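Local structure of hydrogenase maturation factor (Thermoanaerobacter tengcongensis, 3VTH) at residues Ala547-Ile559 with Phe569-Ile581. The protein probably transfers the carbamoyl group of carbamoyl phosphate, at the expense of ATP, to the C-terminal cysteine of HypE during [NiFe]-hydrogenase maturation. Numbering follows the deposited sequence.
Sequences AIKKIYRTALGFI and FVEQVDSRELDII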
loop_
_atom_site.group_PDB
_atom_site.type_symbol
_atom_site.label_atom_id
_atom_site.label_comp_id
_atom_site.label_asym_id
_atom_site.label_seq_id
_atom_site.Cartn_x
_atom_site.Cartn_y
_atom_site.Cartn_z
ATOM N N ALA A 547 18.474 13.678 -15.639
ATOM C CA ALA A 547 18.937 12.304 -15.894
ATOM C C ALA A 547 17.935 11.234 -15.453
ATOM O O ALA A 547 17.964 10.113 -15.966
ATOM C CB ALA A 547 20.318 12.063 -15.276
ATOM N N ILE A 548 17.049 11.583 -14.517
ATOM C CA ILE A 548 15.948 10.705 -14.116
ATOM C C ILE A 548 15.183 10.181 -15.347
ATOM O O ILE A 548 14.985 8.970 -15.486
ATOM C CB ILE A 548 14.962 11.409 -13.113
ATOM C CG1 ILE A 548 15.631 11.708 -11.753
ATOM C CG2 ILE A 548 13.634 10.635 -12.969
ATOM C CD1 ILE A 548 16.462 10.572 -11.140
ATOM N N LYS A 549 14.777 11.088 -16.236
ATOM C CA LYS A 549 14.022 10.709 -17.435
ATOM C C LYS A 549 14.849 10.529 -18.720
ATOM O O LYS A 549 14.521 9.677 -19.549
ATOM C CB LYS A 549 12.828 11.653 -17.651
ATOM C CG LYS A 549 11.660 11.345 -16.674
ATOM C CD LYS A 549 10.740 12.547 -16.418
ATOM C CE LYS A 549 10.111 13.068 -17.715
ATOM N NZ LYS A 549 9.008 14.026 -17.438
ATOM N N LYS A 550 15.910 11.317 -18.885
ATOM C CA LYS A 550 16.828 11.121 -20.014
ATOM C C LYS A 550 17.970 10.191 -19.587
ATOM O O LYS A 550 19.076 10.641 -19.279
ATOM C CB LYS A 550 17.351 12.460 -20.542
ATOM C CG LYS A 550 16.273 13.339 -21.184
ATOM C CD LYS A 550 16.860 14.296 -22.190
ATOM C CE LYS A 550 15.798 14.798 -23.162
ATOM N NZ LYS A 550 16.346 14.905 -24.554
ATOM N N ILE A 551 17.683 8.891 -19.561
ATOM C CA ILE A 551 18.580 7.919 -18.940
ATOM C C ILE A 551 19.883 7.656 -19.696
ATOM O O ILE A 551 20.811 7.090 -19.129
ATOM C CB ILE A 551 17.878 6.572 -18.595
ATOM C CG1 ILE A 551 17.544 5.775 -19.855
ATOM C CG2 ILE A 551 16.635 6.813 -17.713
ATOM C CD1 ILE A 551 17.018 4.369 -19.547
ATOM N N TYR A 552 19.962 8.055 -20.964
ATOM C CA TYR A 552 21.251 7.977 -21.650
ATOM C C TYR A 552 22.281 8.888 -20.960
ATOM O O TYR A 552 23.472 8.606 -20.997
ATOM C CB TYR A 552 21.135 8.274 -23.154
ATOM C CG TYR A 552 20.632 9.666 -23.477
ATOM C CD1 TYR A 552 19.262 9.931 -23.570
ATOM C CD2 TYR A 552 21.529 10.719 -23.704
ATOM C CE1 TYR A 552 18.799 11.216 -23.871
ATOM C CE2 TYR A 552 21.077 11.999 -24.008
ATOM C CZ TYR A 552 19.715 12.241 -24.089
ATOM O OH TYR A 552 19.266 13.510 -24.384
ATOM N N ARG A 553 21.808 9.954 -20.302
ATOM C CA ARG A 553 22.663 10.831 -19.494
ATOM C C ARG A 553 23.190 10.117 -18.255
ATOM O O ARG A 553 24.324 10.342 -17.823
ATOM C CB ARG A 553 21.903 12.084 -19.064
ATOM C CG ARG A 553 21.460 13.001 -20.214
ATOM C CD ARG A 553 20.604 14.153 -19.686
ATOM N NE ARG A 553 21.331 15.027 -18.759
ATOM C CZ ARG A 553 21.765 16.254 -19.049
ATOM N NH1 ARG A 553 21.545 16.795 -20.244
ATOM N NH2 ARG A 553 22.419 16.953 -18.132
ATOM N N THR A 554 22.356 9.260 -17.678
ATOM C CA THR A 554 22.778 8.444 -16.555
ATOM C C THR A 554 23.859 7.481 -17.015
ATOM O O THR A 554 24.882 7.334 -16.346
ATOM C CB THR A 554 21.599 7.659 -15.931
ATOM O OG1 THR A 554 20.733 8.583 -15.275
ATOM C CG2 THR A 554 22.110 6.656 -14.897
ATOM N N ALA A 555 23.644 6.841 -18.164
ATOM C CA ALA A 555 24.651 5.932 -18.714
ATOM C C ALA A 555 25.980 6.649 -18.974
ATOM O O ALA A 555 27.044 6.112 -18.674
ATOM C CB ALA A 555 24.145 5.259 -19.985
ATOM N N LEU A 556 25.924 7.850 -19.546
ATOM C CA LEU A 556 27.150 8.627 -19.799
ATOM C C LEU A 556 27.914 8.940 -18.503
ATOM O O LEU A 556 29.148 8.862 -18.445
ATOM C CB LEU A 556 26.824 9.921 -20.546
ATOM C CG LEU A 556 26.407 9.730 -22.004
ATOM C CD1 LEU A 556 25.894 11.025 -22.576
ATOM C CD2 LEU A 556 27.593 9.191 -22.838
ATOM N N GLY A 557 27.172 9.315 -17.474
ATOM C CA GLY A 557 27.746 9.465 -16.144
ATOM C C GLY A 557 28.475 8.211 -15.678
ATOM O O GLY A 557 29.604 8.291 -15.192
ATOM N N PHE A 558 27.853 7.048 -15.842
ATOM C CA PHE A 558 28.457 5.786 -15.375
ATOM C C PHE A 558 29.731 5.427 -16.151
ATOM O O PHE A 558 30.621 4.748 -15.608
ATOM C CB PHE A 558 27.445 4.626 -15.429
ATOM C CG PHE A 558 26.611 4.483 -14.174
ATOM C CD1 PHE A 558 26.673 3.320 -13.409
ATOM C CD2 PHE A 558 25.808 5.531 -13.728
ATOM C CE1 PHE A 558 25.906 3.182 -12.226
ATOM C CE2 PHE A 558 25.044 5.404 -12.561
ATOM C CZ PHE A 558 25.106 4.221 -11.803
ATOM N N ILE A 559 29.815 5.890 -17.403
ATOM C CA ILE A 559 30.957 5.557 -18.269
ATOM C C ILE A 559 31.901 6.732 -18.533
ATOM O O ILE A 559 32.788 6.620 -19.381
ATOM C CB ILE A 559 30.497 4.951 -19.629
ATOM C CG1 ILE A 559 29.742 5.987 -20.487
ATOM C CG2 ILE A 559 29.690 3.681 -19.378
ATOM C CD1 ILE A 559 29.510 5.568 -21.968
ATOM N N PHE A 569 27.316 3.095 -28.525
ATOM C CA PHE A 569 26.409 3.842 -27.669
ATOM C C PHE A 569 26.638 5.360 -27.747
ATOM O O PHE A 569 25.690 6.114 -27.973
ATOM C CB PHE A 569 26.491 3.370 -26.204
ATOM C CG PHE A 569 25.710 4.233 -25.262
ATOM C CD1 PHE A 569 24.320 4.118 -25.184
ATOM C CD2 PHE A 569 26.355 5.179 -24.467
ATOM C CE1 PHE A 569 23.577 4.929 -24.330
ATOM C CE2 PHE A 569 25.625 5.991 -23.590
ATOM C CZ PHE A 569 24.229 5.872 -23.528
ATOM N N VAL A 570 27.874 5.811 -27.542
ATOM C CA VAL A 570 28.132 7.259 -27.495
ATOM C C VAL A 570 27.865 7.951 -28.846
ATOM O O VAL A 570 27.376 9.075 -28.888
ATOM C CB VAL A 570 29.556 7.629 -26.931
ATOM C CG1 VAL A 570 29.783 7.011 -25.547
ATOM C CG2 VAL A 570 30.644 7.193 -27.862
ATOM N N GLU A 571 28.157 7.259 -29.945
ATOM C CA GLU A 571 27.896 7.795 -31.287
ATOM C C GLU A 571 26.434 8.094 -31.595
ATOM O O GLU A 571 26.154 8.930 -32.455
ATOM C CB GLU A 571 28.477 6.877 -32.354
ATOM C CG GLU A 571 29.952 7.112 -32.571
ATOM C CD GLU A 571 30.526 6.263 -33.685
ATOM O OE1 GLU A 571 29.922 5.215 -34.027
ATOM O OE2 GLU A 571 31.589 6.647 -34.216
ATOM N N GLN A 572 25.523 7.417 -30.888
ATOM C CA GLN A 572 24.081 7.622 -31.026
ATOM C C GLN A 572 23.636 8.905 -30.338
ATOM O O GLN A 572 22.575 9.442 -30.656
ATOM C CB GLN A 572 23.296 6.464 -30.397
ATOM C CG GLN A 572 23.347 5.135 -31.158
ATOM C CD GLN A 572 22.576 4.040 -30.424
ATOM O OE1 GLN A 572 21.364 3.886 -30.602
ATOM N NE2 GLN A 572 23.277 3.279 -29.590
ATOM N N VAL A 573 24.420 9.377 -29.371
ATOM C CA VAL A 573 24.113 10.656 -28.736
ATOM C C VAL A 573 24.472 11.801 -29.687
ATOM O O VAL A 573 25.525 11.783 -30.354
ATOM C CB VAL A 573 24.755 10.797 -27.311
ATOM C CG1 VAL A 573 24.346 12.110 -26.645
ATOM C CG2 VAL A 573 24.311 9.640 -26.432
ATOM N N ASP A 574 23.552 12.760 -29.791
ATOM C CA ASP A 574 23.761 13.967 -30.590
ATOM C C ASP A 574 25.067 14.616 -30.140
ATOM O O ASP A 574 25.312 14.788 -28.938
ATOM C CB ASP A 574 22.561 14.921 -30.449
ATOM C CG ASP A 574 22.819 16.301 -31.054
ATOM O OD1 ASP A 574 23.034 17.251 -30.270
ATOM O OD2 ASP A 574 22.811 16.445 -32.299
ATOM N N SER A 575 25.901 14.938 -31.124
ATOM C CA SER A 575 27.289 15.352 -30.929
ATOM C C SER A 575 27.465 16.587 -30.033
ATOM O O SER A 575 28.360 16.630 -29.186
ATOM C CB SER A 575 27.923 15.585 -32.300
ATOM O OG SER A 575 29.260 16.025 -32.191
ATOM N N ARG A 576 26.609 17.585 -30.228
ATOM C CA ARG A 576 26.684 18.823 -29.462
ATOM C C ARG A 576 26.239 18.587 -28.022
ATOM O O ARG A 576 26.918 19.006 -27.087
ATOM C CB ARG A 576 25.882 19.934 -30.149
ATOM C CG ARG A 576 26.624 20.506 -31.359
ATOM C CD ARG A 576 25.711 21.074 -32.447
ATOM N NE ARG A 576 26.373 20.998 -33.748
ATOM C CZ ARG A 576 25.986 21.632 -34.855
ATOM N NH1 ARG A 576 24.919 22.421 -34.855
ATOM N NH2 ARG A 576 26.678 21.479 -35.975
ATOM N N GLU A 577 25.122 17.884 -27.850
ATOM C CA GLU A 577 24.647 17.502 -26.526
ATOM C C GLU A 577 25.670 16.653 -25.760
ATOM O O GLU A 577 25.864 16.849 -24.554
ATOM C CB GLU A 577 23.302 16.778 -26.620
ATOM C CG GLU A 577 22.720 16.345 -25.269
ATOM C CD GLU A 577 21.330 15.729 -25.383
ATOM O OE1 GLU A 577 20.893 15.411 -26.516
ATOM O OE2 GLU A 577 20.671 15.567 -24.335
ATOM N N LEU A 578 26.330 15.728 -26.458
ATOM C CA LEU A 578 27.365 14.892 -25.845
ATOM C C LEU A 578 28.514 15.736 -25.274
ATOM O O LEU A 578 28.904 15.562 -24.120
ATOM C CB LEU A 578 27.920 13.860 -26.836
ATOM C CG LEU A 578 29.096 13.020 -26.312
ATOM C CD1 LEU A 578 28.629 12.078 -25.187
ATOM C CD2 LEU A 578 29.762 12.233 -27.435
ATOM N N ASP A 579 29.046 16.635 -26.096
ATOM C CA ASP A 579 30.120 17.546 -25.692
ATOM C C ASP A 579 29.755 18.284 -24.398
ATOM O O ASP A 579 30.555 18.361 -23.461
ATOM C CB ASP A 579 30.379 18.558 -26.811
ATOM C CG ASP A 579 31.616 19.414 -26.561
ATOM O OD1 ASP A 579 32.733 18.847 -26.492
ATOM O OD2 ASP A 579 31.469 20.659 -26.464
ATOM N N ILE A 580 28.538 18.809 -24.357
ATOM C CA ILE A 580 28.072 19.598 -23.229
ATOM C C ILE A 580 27.967 18.754 -21.967
ATOM O O ILE A 580 28.436 19.162 -20.889
ATOM C CB ILE A 580 26.748 20.307 -23.580
ATOM C CG1 ILE A 580 27.027 21.382 -24.642
ATOM C CG2 ILE A 580 26.074 20.873 -22.330
ATOM C CD1 ILE A 580 25.793 22.015 -25.269
ATOM N N ILE A 581 27.370 17.571 -22.099
ATOM C CA ILE A 581 27.229 16.662 -20.967
ATOM C C ILE A 581 28.602 16.326 -20.374
ATOM O O ILE A 581 28.791 16.423 -19.163
ATOM C CB ILE A 581 26.474 15.359 -21.356
ATOM C CG1 ILE A 581 24.993 15.657 -21.606
ATOM C CG2 ILE A 581 26.616 14.275 -20.257
ATOM C CD1 ILE A 581 24.230 14.530 -22.315
HETATM O O HOH W 1 19.707 16.156 -22.053
#
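Leu556 and Val570, whose CA atoms lie 7.9 Å apart, mark where helix 551-559 faces helix 569-572; helix 551-559 also packs against helix 575-581 at an axis distance of 11.4 Å and a crossing angle of -50°. At the turn between helix 569-572 and helix 575-581, Asp574 is the N-cap, its OD1 accepting from Glu577 N. Leu556 exemplifies knobs-into-holes packing: its side chain sits among Phe569, Val570, Leu578 and Ile581, with CD1 3.9 Å from Ile581 CD1 and CD2 3.8 Å from Phe569 CE2. Phe569, the chief side-chain contributor of helix 569-572, has CG anti to its backbone N (chi1 172°), which sends the ring across to helix 551-559; there CZ meets Ala555 CB at 3.6 Å, and the carbonyl oxygen of Tyr552 lies at the ring edge. Ile559 CD1 packs on Val570 CG1. All this belongs to the second subdomain of the Kae1-like carbamoyltransferase domain, a member of the actin-like ATPase clan; Phe569 also touches helix 597-607, and Ile581 reaches Pro542 of strand 530-542. At the polar margin, Tyr552 OH donates a very short hydrogen bond of 2.5 Å to Glu577 OE2, the carboxylate standing 84° from the ring plane. Lys550 NZ donates to the same hydroxyl over 3.2 Å, while Lys612 forms a cation-pi contact with the ring. A water accepts from Arg553 NH1 and donates to Glu577 OE2, linking two atoms that lie 4.4 Å apart, beyond a salt bridge. Ile581 CG1 lies over one face of that guanidinium, whose NH2 is hydrogen-bonded to Pro542 O.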